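Local coordinates for ABC transporter, substrate binding protein (Polyamine) (Agrobacterium tumefaciens, PDB 4EUO) that binds gamma-aminobutyrate selectively and, as the periplasmic solute-binding protein of an ABC transporter, probably delivers it for uptake, at residues D121-A126 with F166-T171. Residues are numbered along the deposited sequence; the frame is centred on the assembly and turned at random.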
ATOM      1  N   ASP A 121     -22.181   0.214  -4.234  1.00 10.32           N
ATOM      2  CA  ASP A 121     -22.647  -1.148  -3.966  1.00 10.67           C
ATOM      3  C   ASP A 121     -22.078  -1.675  -2.653  1.00 12.44           C
ATOM      4  O   ASP A 121     -22.784  -2.303  -1.851  1.00 12.18           O
ATOM      5  CB  ASP A 121     -22.207  -2.106  -5.077  1.00 11.20           C
ATOM      6  CG  ASP A 121     -22.777  -1.851  -6.463  1.00 11.74           C
ATOM      7  OD1 ASP A 121     -23.845  -1.181  -6.560  1.00 13.08           O
ATOM      8  OD2 ASP A 121     -22.165  -2.319  -7.435  1.00 12.52           O
ATOM      9  N   LEU A 122     -20.754  -1.421  -2.439  1.00 11.11           N
ATOM     10  CA  LEU A 122     -20.107  -1.950  -1.239  1.00 10.69           C
ATOM     11  C   LEU A 122     -20.716  -1.348   0.019  1.00 11.62           C
ATOM     12  O   LEU A 122     -20.706  -1.996   1.080  1.00 11.77           O
ATOM     13  CB  LEU A 122     -18.592  -1.645  -1.329  1.00 10.69           C
ATOM     14  CG  LEU A 122     -17.739  -2.257  -0.235  1.00 12.32           C
ATOM     15  CD1 LEU A 122     -17.860  -3.793  -0.201  1.00 12.73           C
ATOM     16  CD2 LEU A 122     -16.310  -1.856  -0.383  1.00 11.95           C
ATOM     17  N   PHE A 123     -21.290  -0.157  -0.079  1.00 11.28           N
ATOM     18  CA  PHE A 123     -21.938   0.499   1.041  1.00 11.23           C
ATOM     19  C   PHE A 123     -23.452   0.206   1.104  1.00 13.90           C
ATOM     20  O   PHE A 123     -24.119   0.770   1.959  1.00 15.02           O
ATOM     21  CB  PHE A 123     -21.650   2.009   1.030  1.00 12.14           C
ATOM     22  CG  PHE A 123     -20.292   2.350   1.614  1.00 11.71           C
ATOM     23  CD1 PHE A 123     -20.185   2.908   2.880  1.00 13.65           C
ATOM     24  CD2 PHE A 123     -19.132   2.122   0.892  1.00 11.75           C
ATOM     25  CE1 PHE A 123     -18.932   3.196   3.433  1.00 13.64           C
ATOM     26  CE2 PHE A 123     -17.878   2.429   1.433  1.00 12.38           C
ATOM     27  CZ  PHE A 123     -17.790   2.967   2.697  1.00 11.46           C
ATOM     28  N   ASP A 124     -23.955  -0.716   0.260  1.00 13.39           N
ATOM     29  CA  ASP A 124     -25.392  -1.021   0.246  1.00 14.11           C
ATOM     30  C   ASP A 124     -25.605  -2.412   0.837  1.00 14.53           C
ATOM     31  O   ASP A 124     -25.523  -3.403   0.132  1.00 14.91           O
ATOM     32  CB  ASP A 124     -25.962  -0.902  -1.178  1.00 16.10           C
ATOM     33  CG  ASP A 124     -27.475  -0.951  -1.246  1.00 20.84           C
ATOM     34  OD1 ASP A 124     -28.081  -1.571  -0.366  1.00 20.98           O
ATOM     35  OD2 ASP A 124     -28.046  -0.403  -2.225  1.00 25.77           O
ATOM     36  N   THR A 125     -25.872  -2.462   2.143  1.00 16.09           N
ATOM     37  CA  THR A 125     -26.108  -3.726   2.842  1.00 17.49           C
ATOM     38  C   THR A 125     -27.453  -4.374   2.518  1.00 22.05           C
ATOM     39  O   THR A 125     -27.586  -5.571   2.729  1.00 23.09           O
ATOM     40  CB  THR A 125     -25.929  -3.560   4.345  1.00 21.67           C
ATOM     41  OG1 THR A 125     -26.878  -2.598   4.823  1.00 22.74           O
ATOM     42  CG2 THR A 125     -24.514  -3.150   4.716  1.00 21.04           C
ATOM     43  N   ALA A 126     -28.431  -3.613   1.986  1.00 18.52           N
ATOM     44  CA  ALA A 126     -29.717  -4.231   1.632  1.00 19.01           C
ATOM     45  C   ALA A 126     -29.551  -5.066   0.368  1.00 21.24           C
ATOM     46  O   ALA A 126     -29.987  -6.215   0.310  1.00 21.87           O
ATOM     47  CB  ALA A 126     -30.765  -3.162   1.411  1.00 20.30           C
ATOM     48  N   PHE A 166     -17.611   9.855   7.881  1.00 12.14           N
ATOM     49  CA  PHE A 166     -17.957   9.064   9.059  1.00 11.94           C
ATOM     50  C   PHE A 166     -19.456   8.779   9.122  1.00 14.69           C
ATOM     51  O   PHE A 166     -19.854   7.670   9.498  1.00 13.97           O
ATOM     52  CB  PHE A 166     -17.478   9.789  10.327  1.00 12.85           C
ATOM     53  CG  PHE A 166     -15.975   9.914  10.480  1.00 12.92           C
ATOM     54  CD1 PHE A 166     -15.131   8.858  10.152  1.00 15.68           C
ATOM     55  CD2 PHE A 166     -15.407  11.066  11.004  1.00 14.16           C
ATOM     56  CE1 PHE A 166     -13.731   8.982  10.304  1.00 16.08           C
ATOM     57  CE2 PHE A 166     -14.020  11.177  11.179  1.00 16.62           C
ATOM     58  CZ  PHE A 166     -13.190  10.144  10.795  1.00 15.12           C
ATOM     59  N   LYS A 167     -20.298   9.759   8.700  1.00 12.84           N
ATOM     60  CA  LYS A 167     -21.745   9.478   8.656  1.00 14.05           C
ATOM     61  C   LYS A 167     -22.052   8.360   7.664  1.00 15.94           C
ATOM     62  O   LYS A 167     -22.881   7.497   7.953  1.00 14.92           O
ATOM     63  CB  LYS A 167     -22.533  10.739   8.272  1.00 16.18           C
ATOM     64  CG  LYS A 167     -22.608  11.719   9.433  1.00 24.09           C
ATOM     65  CD  LYS A 167     -23.393  12.984   9.096  1.00 30.13           C
ATOM     66  CE  LYS A 167     -23.529  13.897  10.292  1.00 42.36           C
ATOM     67  NZ  LYS A 167     -24.204  15.177   9.933  1.00 52.34           N
ATOM     68  N   LYS A 168     -21.362   8.338   6.511  1.00 12.97           N
ATOM     69  CA  LYS A 168     -21.570   7.289   5.527  1.00 12.35           C
ATOM     70  C   LYS A 168     -21.068   5.932   6.078  1.00 13.53           C
ATOM     71  O   LYS A 168     -21.737   4.909   5.938  1.00 13.30           O
ATOM     72  CB  LYS A 168     -20.867   7.637   4.200  1.00 14.25           C
ATOM     73  CG  LYS A 168     -21.103   6.613   3.065  1.00 13.76           C
ATOM     74  CD  LYS A 168     -22.595   6.399   2.720  1.00 15.60           C
ATOM     75  CE  LYS A 168     -22.677   5.687   1.411  1.00 16.24           C
ATOM     76  NZ  LYS A 168     -24.083   5.340   1.071  1.00 19.02           N
ATOM     77  N   LEU A 169     -19.897   5.922   6.715  1.00 11.57           N
ATOM     78  CA  LEU A 169     -19.389   4.691   7.340  1.00 11.50           C
ATOM     79  C   LEU A 169     -20.319   4.184   8.450  1.00 13.84           C
ATOM     80  O   LEU A 169     -20.502   2.985   8.582  1.00 12.71           O
ATOM     81  CB  LEU A 169     -17.970   4.884   7.889  1.00 10.81           C
ATOM     82  CG  LEU A 169     -16.920   4.918   6.789  1.00 11.84           C
ATOM     83  CD1 LEU A 169     -15.689   5.703   7.259  1.00 12.15           C
ATOM     84  CD2 LEU A 169     -16.552   3.500   6.347  1.00 11.96           C
ATOM     85  N   ASP A 170     -20.953   5.105   9.210  1.00 12.18           N
ATOM     86  CA  ASP A 170     -21.889   4.701  10.269  1.00 12.81           C
ATOM     87  C   ASP A 170     -23.028   3.866   9.723  1.00 14.90           C
ATOM     88  O   ASP A 170     -23.530   3.004  10.460  1.00 15.93           O
ATOM     89  CB  ASP A 170     -22.469   5.942  10.938  1.00 14.84           C
ATOM     90  CG  ASP A 170     -21.573   6.563  11.980  1.00 17.83           C
ATOM     91  OD1 ASP A 170     -20.582   5.914  12.372  1.00 17.40           O
ATOM     92  OD2 ASP A 170     -21.865   7.708  12.414  1.00 22.66           O
ATOM     93  N   THR A 171     -23.454   4.089   8.452  1.00 14.56           N
ATOM     94  CA  THR A 171     -24.568   3.321   7.895  1.00 14.17           C
ATOM     95  C   THR A 171     -24.262   1.829   7.750  1.00 17.17           C
ATOM     96  O   THR A 171     -25.196   1.018   7.608  1.00 18.30           O
ATOM     97  CB  THR A 171     -25.038   3.902   6.550  1.00 16.50           C
ATOM     98  OG1 THR A 171     -24.068   3.638   5.527  1.00 14.98           O
ATOM     99  CG2 THR A 171     -25.386   5.388   6.609  1.00 18.16           C
TER
HETATM  100  O   HOH W   1     -24.722   3.339   2.908  1.00 17.88           O
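F123, the first residue past helix 119-122, meets K168 and L169 on helix 162-170, and supplies the largest single share of the surface buried between the two segments. From CB outward the phenylalanine meets first lysine, then leucine. CB lies 3.8 Å from K168 CE. Next along, CD1 approaches K168 CG, also at 3.8 Å, on an oblique line. Farther out, CE1 touches L169 CD2 at 3.8 Å, and CZ adds a second contact at 3.9 Å to the same methyl, which sits at the ring edge near its plane. The lysine methylenes thus follow the phenylalanine from CB to CE1, where L169 CD2 joins them, and of the two residues the leucine alone meets CZ.

K168 crosses F123 obliquely, its CG anti to the backbone N (chi1 -177°) and its chain bent at chi2 (58°) before extending. That course carries NZ past the aromatic side chain to a water, which accepts from the ammonium at 2.8 Å. The same water donates to F123 O and, at 2.7 Å, to T171 OG1, linking F123 O to K168 and T171 through a single molecule. T171 OG1 in turn donates to K168 O at 2.7 Å, in the carbonyl plane, while T171 N reaches the same oxygen; two donors thus share this acceptor.

Around the pair, F134 of strand 132-135 meets the F123 ring with planes about 50° apart, A146 and A149 of helix 142-149 also touch F123, and W308 and W311 of helix 301-313 pack on L169. The arrangement is plain structural packing with a water bridge beside it, joining the loop after helix 119-122 to helix 162-170 in the alpha/beta fold of a periplasmic binding protein; no GABA-pocket residue lies in either segment.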